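Local coordinates for FOG-3 protein (Caenorhabditis elegans, PDB 5TD6) that binds RNA as a multimer that specifies sperm fate in the nematode, and is represented here by its BTG/Tob domain, at residues Tyr2-Glu7 with Gly95-Arg100; Asn10-Tyr15 with Arg82-Asn87; Asn51-Arg56 with Phe91-His96; Met57-Thr62 with Asn87-Ala92. The protein carries 2 engineered substitutions. All coordinates share one frame; numbering follows the deposited sequence. Where two conformers were deposited one is given.

Contact 1 (Tyr2-Glu7 with Gly95-Arg100); sequences YTEVRE and GHVFVR
E4 is the residue through which the first helix of the domain meets the strand 96-100, and each atom of its side chain can be followed to a partner. CB lies against the methyl CG2 of V97, 3.7 Å from it. CG is anti to the carbonyl carbon (chi1 -69°) and still packs on the same methyl, with E4 CG 3.9 Å from V97 CG2. The chain then bends at chi2 (87°), which turns the carboxylate off the valine and toward the turn before the strand. There OE2 accepts the backbone N-H of G95 through its anti lone pair; E4 OE2 and G95 N are 2.9 Å apart and the bond is almost straight, at 177°. OE1 takes a hydrogen bond from the N of M1, so both oxygens of this buried carboxylate have donors, and the N of M1, if charged, would probably favour the ionised form. Glutamate suits the place because its methylenes can lie on a methyl while its tip reaches a backbone donor. Glycine suits position 95, where phi is positive. V97 is beta-branched, as strands favour, and its CG2 also lies 3.7 Å from E4 O; E7, about one helical turn on, brings only its CB to the margin of the contact. Helix and strand run at a shallow angle, their short axes 8.6 Å apart. W111 of the neighbouring strand 111-112 extends the surface met by E4 and E7, while V5 points away from strand 96-100 and packs on helix 22-41, so helix 2-13 joins sheet and helix.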
loop_
_atom_site.group_PDB
_atom_site.type_symbol
_atom_site.label_atom_id
_atom_site.label_comp_id
_atom_site.label_asym_id
_atom_site.label_seq_id
_atom_site.Cartn_x
_atom_site.Cartn_y
_atom_site.Cartn_z
ATOM N N TYR B 2 2.480 7.125 11.180
ATOM C CA TYR B 2 1.789 5.843 11.066
ATOM C C TYR B 2 1.576 5.443 9.611
ATOM O O TYR B 2 1.669 4.257 9.261
ATOM C CB TYR B 2 0.461 5.901 11.836
ATOM C CG TYR B 2 0.720 6.072 13.312
ATOM C CD1 TYR B 2 1.145 5.003 14.088
ATOM C CD2 TYR B 2 0.594 7.313 13.921
ATOM C CE1 TYR B 2 1.411 5.161 15.440
ATOM C CE2 TYR B 2 0.856 7.477 15.268
ATOM C CZ TYR B 2 1.265 6.397 16.018
ATOM O OH TYR B 2 1.523 6.564 17.351
ATOM N N THR B 3 1.293 6.438 8.776
ATOM C CA THR B 3 1.239 6.249 7.319
ATOM C C THR B 3 2.524 5.581 6.817
ATOM O O THR B 3 2.480 4.558 6.120
ATOM C CB THR B 3 1.068 7.594 6.594
ATOM O OG1 THR B 3 -0.120 8.242 7.055
ATOM C CG2 THR B 3 1.013 7.427 5.063
ATOM N N GLU B 4 3.670 6.163 7.178
ATOM C CA GLU B 4 4.948 5.658 6.677
ATOM C C GLU B 4 5.216 4.237 7.170
ATOM O O GLU B 4 5.653 3.375 6.404
ATOM C CB GLU B 4 6.097 6.590 7.083
ATOM C CG GLU B 4 6.087 7.946 6.400
ATOM C CD GLU B 4 5.217 8.990 7.137
ATOM O OE1 GLU B 4 4.482 8.649 8.099
ATOM O OE2 GLU B 4 5.269 10.158 6.734
ATOM N N VAL B 5 4.944 3.988 8.446
ATOM C CA VAL B 5 5.116 2.651 9.012
ATOM C C VAL B 5 4.212 1.664 8.296
ATOM O O VAL B 5 4.612 0.562 7.984
ATOM C CB VAL B 5 4.790 2.608 10.527
ATOM C CG1 VAL B 5 4.697 1.191 10.993
ATOM C CG2 VAL B 5 5.843 3.380 11.340
ATOM N N ARG B 6 2.978 2.074 8.034
ATOM C CA ARG B 6 2.056 1.175 7.360
ATOM C C ARG B 6 2.554 0.855 5.958
ATOM O O ARG B 6 2.450 -0.294 5.519
ATOM C CB ARG B 6 0.644 1.768 7.280
ATOM C CG ARG B 6 -0.351 0.837 6.584
ATOM C CD ARG B 6 -1.723 1.493 6.433
ATOM N NE ARG B 6 -1.683 2.624 5.512
ATOM C CZ ARG B 6 -1.941 3.883 5.861
ATOM N NH1 ARG B 6 -2.257 4.181 7.118
ATOM N NH2 ARG B 6 -1.883 4.849 4.953
ATOM N N GLU B 7 3.078 1.864 5.250
ATOM C CA GLU B 7 3.610 1.617 3.911
ATOM C C GLU B 7 4.830 0.678 3.961
ATOM O O GLU B 7 4.987 -0.180 3.087
ATOM C CB GLU B 7 3.976 2.927 3.217
ATOM C CG GLU B 7 2.750 3.793 2.829
ATOM C CD GLU B 7 1.804 3.060 1.921
ATOM O OE1 GLU B 7 2.286 2.370 1.002
ATOM O OE2 GLU B 7 0.580 3.159 2.128
ATOM N N GLY B 95 7.164 11.619 5.147
ATOM C CA GLY B 95 6.821 11.872 3.757
ATOM C C GLY B 95 7.465 10.938 2.749
ATOM O O GLY B 95 7.205 11.053 1.552
ATOM N N HIS B 96 8.288 9.994 3.210
ATOM C CA HIS B 96 9.173 9.301 2.271
ATOM C C HIS B 96 9.675 7.951 2.753
ATOM O O HIS B 96 10.509 7.861 3.657
ATOM C CB HIS B 96 10.379 10.178 1.945
ATOM C CG HIS B 96 11.124 9.746 0.721
ATOM N ND1 HIS B 96 12.434 10.101 0.482
ATOM C CD2 HIS B 96 10.745 8.977 -0.326
ATOM C CE1 HIS B 96 12.822 9.594 -0.676
ATOM N NE2 HIS B 96 11.818 8.901 -1.183
ATOM N N VAL B 97 9.149 6.905 2.136
ATOM C CA VAL B 97 9.584 5.547 2.403
ATOM C C VAL B 97 10.192 5.043 1.105
ATOM O O VAL B 97 9.643 5.274 0.011
ATOM C CB VAL B 97 8.417 4.653 2.846
ATOM C CG1 VAL B 97 8.912 3.247 3.226
ATOM C CG2 VAL B 97 7.696 5.292 4.010
ATOM N N PHE B 98 11.335 4.386 1.207
ATOM C CA PHE B 98 12.042 4.013 -0.006
ATOM C C PHE B 98 13.099 2.956 0.253
ATOM O O PHE B 98 13.476 2.719 1.392
ATOM C CB PHE B 98 12.680 5.240 -0.651
ATOM C CG PHE B 98 13.697 5.954 0.227
ATOM C CD1 PHE B 98 13.301 6.931 1.127
ATOM C CD2 PHE B 98 15.056 5.677 0.106
ATOM C CE1 PHE B 98 14.239 7.597 1.914
ATOM C CE2 PHE B 98 16.001 6.344 0.885
ATOM C CZ PHE B 98 15.599 7.299 1.783
ATOM N N VAL B 99 13.548 2.326 -0.826
ATOM C CA VAL B 99 14.656 1.371 -0.805
ATOM C C VAL B 99 15.917 2.061 -1.308
ATOM O O VAL B 99 15.863 2.825 -2.273
ATOM C CB VAL B 99 14.357 0.145 -1.697
ATOM C CG1 VAL B 99 15.594 -0.750 -1.858
ATOM C CG2 VAL B 99 13.176 -0.641 -1.139
ATOM N N ARG B 100 17.049 1.802 -0.668
ATOM C CA ARG B 100 18.332 2.278 -1.192
ATOM C C ARG B 100 19.405 1.240 -0.918
ATOM O O ARG B 100 19.581 0.831 0.227
ATOM C CB ARG B 100 18.714 3.615 -0.562
ATOM C CG ARG B 100 19.946 4.240 -1.142
ATOM C CD ARG B 100 20.588 5.169 -0.130
ATOM N NE ARG B 100 19.864 6.421 0.043
ATOM C CZ ARG B 100 19.985 7.196 1.117
ATOM N NH1 ARG B 100 20.793 6.835 2.113
ATOM N NH2 ARG B 100 19.296 8.326 1.200
#

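Contact 2 (Asn10-Tyr15 with Arg82-Asn87); sequences NFVCRY and RLLPTN
Y15 has CG anti to its own carbonyl carbon (chi1 -73°), which swings the phenol ring toward the loop after helix 77-83. L84 likewise has CG anti to its carbonyl carbon; its chi2 (-170°) sets CD1 anti to CA and leaves CD2, the other branch, turned to V12 and Y15. The ring of Y15 then receives P85 on one face: P85 CD sits 3.5 Å from the ring centroid and 8° off the normal, a CH-pi contact with the side chains of Y15 and P85 crossing at about a right angle. P85 CG continues along the face to the phenol end, 3.7 Å from Y15 OH. Proline suits this place, since its CD carries C-H groups polarised by the adjoining nitrogen. Beneath, L84 CD2 fills the corner between V12 CG1, at 3.8 Å, and Y15 CB, at 3.9 Å. At the outer side a water donates to Y15 O, 2.7 Å away, and weakly to L83 O, bridging the two carbonyls. An alanine in place of Y15 would remove the ring under P85 and would probably loosen the packing of the loop. V12 and L84 both continue onto F66 of helix 65-71, V12 also meets F28 of helix 22-41, and F11 and Y15 pack on M88, so the contact ties the C-terminal part of helix 2-13 and the residues that follow it to the connection between helix 77-83 and strand 89-93.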
loop_
_atom_site.group_PDB
_atom_site.type_symbol
_atom_site.label_atom_id
_atom_site.label_comp_id
_atom_site.label_asym_id
_atom_site.label_seq_id
_atom_site.Cartn_x
_atom_site.Cartn_y
_atom_site.Cartn_z
ATOM N N ASN B 10 3.585 -2.853 4.768
ATOM C CA ASN B 10 2.880 -3.464 3.647
ATOM C C ASN B 10 3.859 -3.832 2.532
ATOM O O ASN B 10 3.694 -4.855 1.866
ATOM C CB ASN B 10 1.757 -2.551 3.163
ATOM C CG ASN B 10 0.572 -2.593 4.100
ATOM O OD1 ASN B 10 0.577 -3.378 5.029
ATOM N ND2 ASN B 10 -0.440 -1.780 3.856
ATOM N N PHE B 11 4.900 -3.025 2.363
ATOM C CA PHE B 11 5.979 -3.382 1.441
ATOM C C PHE B 11 6.585 -4.749 1.772
ATOM O O PHE B 11 6.762 -5.597 0.894
ATOM C CB PHE B 11 7.082 -2.318 1.465
ATOM C CG PHE B 11 8.233 -2.622 0.524
ATOM C CD1 PHE B 11 8.156 -2.293 -0.819
ATOM C CD2 PHE B 11 9.377 -3.251 0.984
ATOM C CE1 PHE B 11 9.197 -2.551 -1.678
ATOM C CE2 PHE B 11 10.429 -3.518 0.119
ATOM C CZ PHE B 11 10.332 -3.178 -1.211
ATOM N N VAL B 12 6.909 -4.953 3.040
ATOM C CA VAL B 12 7.485 -6.215 3.482
ATOM C C VAL B 12 6.496 -7.381 3.330
ATOM O O VAL B 12 6.863 -8.461 2.858
ATOM C CB VAL B 12 7.952 -6.123 4.951
ATOM C CG1 VAL B 12 8.490 -7.480 5.434
ATOM C CG2 VAL B 12 9.022 -5.040 5.097
ATOM N N CYS B 13 5.248 -7.161 3.730
ATOM C CA CYS B 13 4.219 -8.191 3.649
ATOM C C CYS B 13 3.864 -8.590 2.220
ATOM O O CYS B 13 3.380 -9.701 2.006
ATOM C CB CYS B 13 2.960 -7.743 4.386
ATOM S SG CYS B 13 3.214 -7.743 6.181
ATOM N N ARG B 14 4.114 -7.719 1.241
ATOM C CA ARG B 14 3.859 -8.103 -0.153
ATOM C C ARG B 14 4.799 -9.220 -0.625
ATOM O O ARG B 14 4.539 -9.853 -1.657
ATOM C CB ARG B 14 3.939 -6.883 -1.097
ATOM C CG ARG B 14 2.669 -5.973 -0.978
ATOM C CD ARG B 14 2.555 -4.913 -2.112
ATOM N NE ARG B 14 3.584 -3.857 -2.072
ATOM C CZ ARG B 14 3.518 -2.749 -1.322
ATOM N NH1 ARG B 14 2.482 -2.530 -0.509
ATOM N NH2 ARG B 14 4.487 -1.846 -1.389
ATOM N N TYR B 15 5.876 -9.479 0.124
ATOM C CA TYR B 15 6.710 -10.669 -0.138
ATOM C C TYR B 15 6.112 -11.940 0.481
ATOM O O TYR B 15 6.489 -13.072 0.112
ATOM C CB TYR B 15 8.130 -10.491 0.407
ATOM C CG TYR B 15 9.013 -9.542 -0.381
ATOM C CD1 TYR B 15 9.626 -9.939 -1.564
ATOM C CD2 TYR B 15 9.247 -8.254 0.076
ATOM C CE1 TYR B 15 10.445 -9.066 -2.279
ATOM C CE2 TYR B 15 10.062 -7.377 -0.628
ATOM C CZ TYR B 15 10.653 -7.785 -1.803
ATOM O OH TYR B 15 11.459 -6.906 -2.495
ATOM N N ARG B 82 13.253 -16.800 4.606
ATOM C CA ARG B 82 13.439 -17.283 3.245
ATOM C C ARG B 82 12.650 -16.452 2.213
ATOM O O ARG B 82 13.103 -16.299 1.077
ATOM C CB ARG B 82 13.065 -18.766 3.137
ATOM C CG ARG B 82 11.617 -19.104 3.433
ATOM C CD ARG B 82 11.320 -20.588 3.186
ATOM N NE ARG B 82 10.087 -20.998 3.859
ATOM C CZ ARG B 82 8.874 -20.945 3.313
ATOM N NH1 ARG B 82 8.714 -20.507 2.069
ATOM N NH2 ARG B 82 7.817 -21.339 4.011
ATOM N N LEU B 83 11.496 -15.906 2.602
ATOM C CA LEU B 83 10.644 -15.180 1.651
ATOM C C LEU B 83 11.067 -13.719 1.414
ATOM O O LEU B 83 10.720 -13.122 0.395
ATOM C CB LEU B 83 9.186 -15.220 2.114
ATOM C CG LEU B 83 8.528 -16.601 2.139
ATOM C CD1 LEU B 83 7.146 -16.530 2.769
ATOM C CD2 LEU B 83 8.445 -17.187 0.736
ATOM N N LEU B 84 11.804 -13.140 2.353
ATOM C CA LEU B 84 12.259 -11.763 2.197
ATOM C C LEU B 84 13.523 -11.730 1.343
ATOM O O LEU B 84 14.266 -12.711 1.294
ATOM C CB LEU B 84 12.513 -11.118 3.562
ATOM C CG LEU B 84 11.303 -11.008 4.487
ATOM C CD1 LEU B 84 11.627 -10.133 5.695
ATOM C CD2 LEU B 84 10.107 -10.445 3.714
ATOM N N PRO B 85 13.763 -10.607 0.652
ATOM C CA PRO B 85 15.019 -10.428 -0.084
ATOM C C PRO B 85 16.209 -10.335 0.865
ATOM O O PRO B 85 16.043 -9.905 1.995
ATOM C CB PRO B 85 14.805 -9.104 -0.824
ATOM C CG PRO B 85 13.814 -8.365 0.023
ATOM C CD PRO B 85 12.893 -9.420 0.558
ATOM N N THR B 86 17.393 -10.735 0.419
ATOM C CA THR B 86 18.566 -10.649 1.280
ATOM C C THR B 86 19.236 -9.282 1.139
ATOM O O THR B 86 19.371 -8.760 0.036
ATOM C CB THR B 86 19.585 -11.772 0.970
ATOM O OG1 THR B 86 20.284 -11.477 -0.248
ATOM C CG2 THR B 86 18.878 -13.107 0.833
ATOM N N ASN B 87 19.622 -8.708 2.275
ATOM C CA ASN B 87 20.387 -7.465 2.341
ATOM C C ASN B 87 19.761 -6.275 1.601
ATOM O O ASN B 87 20.462 -5.445 1.027
ATOM C CB ASN B 87 21.807 -7.706 1.828
ATOM C CG ASN B 87 22.575 -8.688 2.698
ATOM O OD1 ASN B 87 22.512 -8.625 3.927
ATOM N ND2 ASN B 87 23.285 -9.614 2.064
HETATM O O HOH W 1 8.307 -14.107 -1.671
#

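Contact 3 (Asn51-Arg56 with Phe91-His96); sequences NGEMKR and FANPGH
F91, R56 and E53 bury the most surface where the short helix 53-56 lies over the strand 89-93. R56, bent at chi3, brings its guanidinium beside the strand. R56 NE donates to A92 O at 2.9 Å, and R56 NH2 to N93 OD1 at 2.6 Å. The second bond leaves near the guanidinium plane but meets the asparagine carbonyl from 45° above its plane, the two flat groups standing 86° apart. R56 NH1 turns back to N51 O, 3.0 Å away, and to T43. G52 O covers one guanidinium face; G52 itself is the N-cap residue, with backbone angles that suit glycine. E53, extended with CG anti to its backbone N, receives N93 ND2 at OE2, 2.7 Å away, on the anti lone pair, carboxylate and amide nearly coplanar (5°). N93 thus answers an acceptor with its NH2 and a donor with its oxygen, which fixes the flip of the amide. E53 CG also packs 3.6 Å from F91 CD2, and M54 SD reaches the edge of the F91 ring, a Met-aromatic contact. A leucine in place of R56 would lose the bonds to A92, N93 and N51 and would probably loosen the helix from the strand. With E53 OE1 in a salt bridge to R100, and R56 gripped by several oxygens, both groups are likely to stay charged, the arginine although it is buried.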
loop_
_atom_site.group_PDB
_atom_site.type_symbol
_atom_site.label_atom_id
_atom_site.label_comp_id
_atom_site.label_asym_id
_atom_site.label_seq_id
_atom_site.Cartn_x
_atom_site.Cartn_y
_atom_site.Cartn_z
ATOM N N ASN B 51 16.619 14.110 9.052
ATOM C CA ASN B 51 17.162 13.985 10.406
ATOM C C ASN B 51 16.813 12.619 10.982
ATOM O O ASN B 51 15.636 12.270 11.109
ATOM C CB ASN B 51 16.630 15.091 11.329
ATOM C CG ASN B 51 17.286 16.450 11.075
ATOM O OD1 ASN B 51 18.124 16.603 10.183
ATOM N ND2 ASN B 51 16.889 17.446 11.858
ATOM N N GLY B 52 17.839 11.835 11.296
ATOM C CA GLY B 52 17.651 10.521 11.883
ATOM C C GLY B 52 17.483 9.406 10.866
ATOM O O GLY B 52 17.233 8.264 11.234
ATOM N N GLU B 53 17.622 9.743 9.589
ATOM C CA GLU B 53 17.435 8.785 8.497
ATOM C C GLU B 53 18.248 7.496 8.663
ATOM O O GLU B 53 17.753 6.385 8.425
ATOM C CB GLU B 53 17.786 9.465 7.171
ATOM C CG GLU B 53 18.234 8.544 6.069
ATOM C CD GLU B 53 18.267 9.245 4.734
ATOM O OE1 GLU B 53 19.354 9.338 4.125
ATOM O OE2 GLU B 53 17.194 9.694 4.289
ATOM N N MET B 54 19.492 7.645 9.087
ATOM C CA MET B 54 20.376 6.504 9.215
ATOM C C MET B 54 19.982 5.637 10.396
ATOM O O MET B 54 20.001 4.413 10.304
ATOM C CB MET B 54 21.828 6.970 9.347
ATOM C CG MET B 54 22.348 7.639 8.089
ATOM S SD MET B 54 22.208 6.532 6.667
ATOM C CE MET B 54 23.250 5.183 7.220
ATOM N N LYS B 55 19.628 6.269 11.509
ATOM C CA LYS B 55 19.229 5.508 12.688
ATOM C C LYS B 55 17.985 4.670 12.439
ATOM O O LYS B 55 17.769 3.665 13.110
ATOM C CB LYS B 55 18.975 6.433 13.881
ATOM C CG LYS B 55 19.670 5.947 15.155
ATOM C CD LYS B 55 18.733 5.890 16.364
ATOM C CE LYS B 55 19.406 5.148 17.520
ATOM N NZ LYS B 55 18.436 4.555 18.485
ATOM N N ARG B 56 17.162 5.084 11.475
ATOM C CA ARG B 56 15.876 4.429 11.253
ATOM C C ARG B 56 15.942 3.313 10.228
ATOM O O ARG B 56 15.096 2.414 10.231
ATOM C CB ARG B 56 14.829 5.468 10.830
ATOM C CG ARG B 56 14.364 6.345 11.994
ATOM C CD ARG B 56 13.171 7.231 11.612
ATOM N NE ARG B 56 13.442 8.042 10.430
ATOM C CZ ARG B 56 13.758 9.330 10.473
ATOM N NH1 ARG B 56 13.851 9.949 11.649
ATOM N NH2 ARG B 56 13.976 9.999 9.349
ATOM N N PHE B 91 14.354 2.532 4.059
ATOM C CA PHE B 91 14.344 3.774 4.825
ATOM C C PHE B 91 12.910 4.258 4.971
ATOM O O PHE B 91 12.105 4.131 4.041
ATOM C CB PHE B 91 15.170 4.874 4.132
ATOM C CG PHE B 91 16.647 4.580 4.035
ATOM C CD1 PHE B 91 17.143 3.713 3.071
ATOM C CD2 PHE B 91 17.543 5.195 4.891
ATOM C CE1 PHE B 91 18.500 3.457 2.978
ATOM C CE2 PHE B 91 18.906 4.938 4.805
ATOM C CZ PHE B 91 19.383 4.065 3.847
ATOM N N ALA B 92 12.600 4.817 6.131
ATOM C CA ALA B 92 11.324 5.470 6.355
ATOM C C ALA B 92 11.589 6.816 7.012
ATOM O O ALA B 92 12.103 6.886 8.128
ATOM C CB ALA B 92 10.410 4.606 7.208
ATOM N N ASN B 93 11.265 7.879 6.278
ATOM C CA ASN B 93 11.344 9.257 6.732
ATOM C C ASN B 93 9.959 9.910 6.653
ATOM O O ASN B 93 9.097 9.437 5.904
ATOM C CB ASN B 93 12.313 10.059 5.861
ATOM C CG ASN B 93 13.747 9.574 5.957
ATOM O OD1 ASN B 93 14.155 8.974 6.954
ATOM N ND2 ASN B 93 14.533 9.859 4.914
ATOM N N PRO B 94 9.751 11.018 7.383
ATOM C CA PRO B 94 8.524 11.797 7.166
ATOM C C PRO B 94 8.300 12.064 5.669
ATOM O O PRO B 94 9.171 12.608 5.000
ATOM C CB PRO B 94 8.785 13.085 7.944
ATOM C CG PRO B 94 9.700 12.652 9.072
ATOM C CD PRO B 94 10.585 11.584 8.469
ATOM N N GLY B 95 7.164 11.619 5.147
ATOM C CA GLY B 95 6.821 11.872 3.757
ATOM C C GLY B 95 7.465 10.938 2.749
ATOM O O GLY B 95 7.205 11.053 1.552
ATOM N N HIS B 96 8.288 9.994 3.210
ATOM C CA HIS B 96 9.173 9.301 2.271
ATOM C C HIS B 96 9.675 7.951 2.753
ATOM O O HIS B 96 10.509 7.861 3.657
ATOM C CB HIS B 96 10.379 10.178 1.945
ATOM C CG HIS B 96 11.124 9.746 0.721
ATOM N ND1 HIS B 96 12.434 10.101 0.482
ATOM C CD2 HIS B 96 10.745 8.977 -0.326
ATOM C CE1 HIS B 96 12.822 9.594 -0.676
ATOM N NE2 HIS B 96 11.818 8.901 -1.183
HETATM O O HOH W 2 15.095 6.131 7.442
#

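Contact 4 (Met57-Thr62 with Asn87-Ala92); sequences MINTTT and NMIIFA
The ring of F91 takes M57 on one face: M57 CB stands 3.5 Å above the plane, displaced toward the rim, in a CH-pi contact, with SD oblique, a Met-aromatic contact. R100 makes a cation-pi contact on the other side. The M57 chain, in the crowded first torsion (chi1 81°), runs alongside the ring; long and unbranched, the thioether can follow it and still bring CE to I89 CG2. In the second flat group, the N59 amide, OD1 accepts T61 N, 2.8 Å away and in the carbonyl plane, and T62 N, 3.1 Å away and above that plane, while ND2 lies against I89 CG1. The bond to T61 N makes an Asx turn, that to T62 N an Asx motif, where the chain leaves the strand. Between these ends runs a short antiparallel pairing at the sheet's margin. I58 and I90 form its hydrogen-bonded pair, I58 N to I90 O at 2.9 Å and I90 N to I58 O at 2.8 Å; their side chains lie on the face that L8 of helix 2-13 covers, N59 and I89 on the other. T60 N extends the ladder to M88 O at 2.9 Å. Two threonine hydroxyls finish it: T60 OG1 accepts M88 N at 3.1 Å and also bonds P85 O, and T61 OG1 accepts N87 N at 2.7 Å. N87 has positive phi, which asparagine tolerates.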
loop_
_atom_site.group_PDB
_atom_site.type_symbol
_atom_site.label_atom_id
_atom_site.label_comp_id
_atom_site.label_asym_id
_atom_site.label_seq_id
_atom_site.Cartn_x
_atom_site.Cartn_y
_atom_site.Cartn_z
ATOM N N MET B 57 16.944 3.365 9.355
ATOM C CA MET B 57 17.035 2.410 8.261
ATOM C C MET B 57 17.052 0.976 8.774
ATOM O O MET B 57 17.591 0.691 9.843
ATOM C CB MET B 57 18.286 2.673 7.419
ATOM C CG MET B 57 19.566 2.101 7.990
ATOM S SD MET B 57 21.005 2.528 6.986
ATOM C CE MET B 57 21.875 0.958 6.962
ATOM N N ILE B 58 16.427 0.082 8.021
ATOM C CA ILE B 58 16.460 -1.325 8.397
ATOM C C ILE B 58 16.969 -2.162 7.241
ATOM O O ILE B 58 16.950 -1.739 6.086
ATOM C CB ILE B 58 15.083 -1.860 8.848
ATOM C CG1 ILE B 58 14.061 -1.768 7.715
ATOM C CG2 ILE B 58 14.605 -1.139 10.106
ATOM C CD1 ILE B 58 12.664 -2.160 8.135
ATOM N N ASN B 59 17.486 -3.336 7.588
ATOM C CA ASN B 59 18.111 -4.278 6.655
ATOM C C ASN B 59 17.398 -5.626 6.758
ATOM O O ASN B 59 17.305 -6.198 7.848
ATOM C CB ASN B 59 19.601 -4.405 6.982
ATOM C CG ASN B 59 20.365 -5.286 5.998
ATOM O OD1 ASN B 59 20.036 -6.461 5.783
ATOM N ND2 ASN B 59 21.403 -4.713 5.402
ATOM N N THR B 60 16.886 -6.134 5.639
ATOM C CA THR B 60 16.053 -7.337 5.678
ATOM C C THR B 60 16.806 -8.572 6.188
ATOM O O THR B 60 16.197 -9.566 6.602
ATOM C CB THR B 60 15.458 -7.662 4.296
ATOM O OG1 THR B 60 16.512 -7.861 3.346
ATOM C CG2 THR B 60 14.534 -6.530 3.822
ATOM N N THR B 61 18.129 -8.503 6.171
ATOM C CA THR B 61 18.934 -9.611 6.660
ATOM C C THR B 61 19.401 -9.391 8.099
ATOM O O THR B 61 19.200 -10.248 8.963
ATOM C CB THR B 61 20.168 -9.833 5.771
ATOM O OG1 THR B 61 19.750 -10.277 4.473
ATOM C CG2 THR B 61 21.085 -10.873 6.397
ATOM N N THR B 62 20.009 -8.233 8.356
ATOM C CA THR B 62 20.695 -8.018 9.625
ATOM C C THR B 62 19.882 -7.310 10.711
ATOM O O THR B 62 20.303 -7.278 11.867
ATOM C CB THR B 62 21.991 -7.229 9.404
ATOM O OG1 THR B 62 21.691 -5.873 9.049
ATOM C CG2 THR B 62 22.813 -7.879 8.301
ATOM N N ASN B 87 19.622 -8.708 2.275
ATOM C CA ASN B 87 20.387 -7.465 2.341
ATOM C C ASN B 87 19.761 -6.275 1.601
ATOM O O ASN B 87 20.462 -5.445 1.027
ATOM C CB ASN B 87 21.807 -7.706 1.828
ATOM C CG ASN B 87 22.575 -8.688 2.698
ATOM O OD1 ASN B 87 22.512 -8.625 3.927
ATOM N ND2 ASN B 87 23.285 -9.614 2.064
ATOM N N MET B 88 18.439 -6.185 1.639
ATOM C CA MET B 88 17.764 -4.967 1.197
ATOM C C MET B 88 17.719 -3.936 2.321
ATOM O O MET B 88 17.410 -4.270 3.465
ATOM C CB MET B 88 16.363 -5.289 0.720
ATOM C CG MET B 88 15.578 -4.078 0.293
ATOM S SD MET B 88 13.982 -4.629 -0.275
ATOM C CE MET B 88 14.371 -5.300 -1.896
ATOM N N ILE B 89 18.051 -2.686 2.003
ATOM C CA ILE B 89 18.022 -1.628 3.002
ATOM C C ILE B 89 16.816 -0.734 2.728
ATOM O O ILE B 89 16.645 -0.249 1.613
ATOM C CB ILE B 89 19.322 -0.797 3.006
ATOM C CG1 ILE B 89 20.539 -1.702 3.243
ATOM C CG2 ILE B 89 19.276 0.283 4.073
ATOM C CD1 ILE B 89 21.818 -1.145 2.680
ATOM N N ILE B 90 15.971 -0.563 3.740
ATOM C CA ILE B 90 14.714 0.183 3.619
ATOM C C ILE B 90 14.726 1.368 4.576
ATOM O O ILE B 90 15.098 1.237 5.741
ATOM C CB ILE B 90 13.496 -0.712 3.923
ATOM C CG1 ILE B 90 13.587 -2.007 3.116
ATOM C CG2 ILE B 90 12.176 0.017 3.612
ATOM C CD1 ILE B 90 12.504 -3.021 3.455
ATOM N N PHE B 91 14.354 2.532 4.059
ATOM C CA PHE B 91 14.344 3.774 4.825
ATOM C C PHE B 91 12.910 4.258 4.971
ATOM O O PHE B 91 12.105 4.131 4.041
ATOM C CB PHE B 91 15.170 4.874 4.132
ATOM C CG PHE B 91 16.647 4.580 4.035
ATOM C CD1 PHE B 91 17.143 3.713 3.071
ATOM C CD2 PHE B 91 17.543 5.195 4.891
ATOM C CE1 PHE B 91 18.500 3.457 2.978
ATOM C CE2 PHE B 91 18.906 4.938 4.805
ATOM C CZ PHE B 91 19.383 4.065 3.847
ATOM N N ALA B 92 12.600 4.817 6.131
ATOM C CA ALA B 92 11.324 5.470 6.355
ATOM C C ALA B 92 11.589 6.816 7.012
ATOM O O ALA B 92 12.103 6.886 8.128
ATOM C CB ALA B 92 10.410 4.606 7.208
#

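Along the chain come helix 2-13, serving contacts 1 and 2, then 51-62, serving contacts 3 and 4, then 82-100, closing all four. Contacts 1, 3 and 4 meet on one antiparallel sheet, where strand 89-93 lies between 58-59 and 96-100; the centres of contacts 1 and 3 are about 8 Å apart, those of 3 and 4 about 12 Å. Contact 2 is farthest from contact 3, about 19 Å between centres, but touches contact 4 through P85 and T60 and contact 1 through F11 and V99. The BTG/Tob domain thus packs helices 2-13 and 53-56 on neighbouring strands, 96-100 and 89-93, of a small sheet, and contacts 1 and 2 border the second subunit.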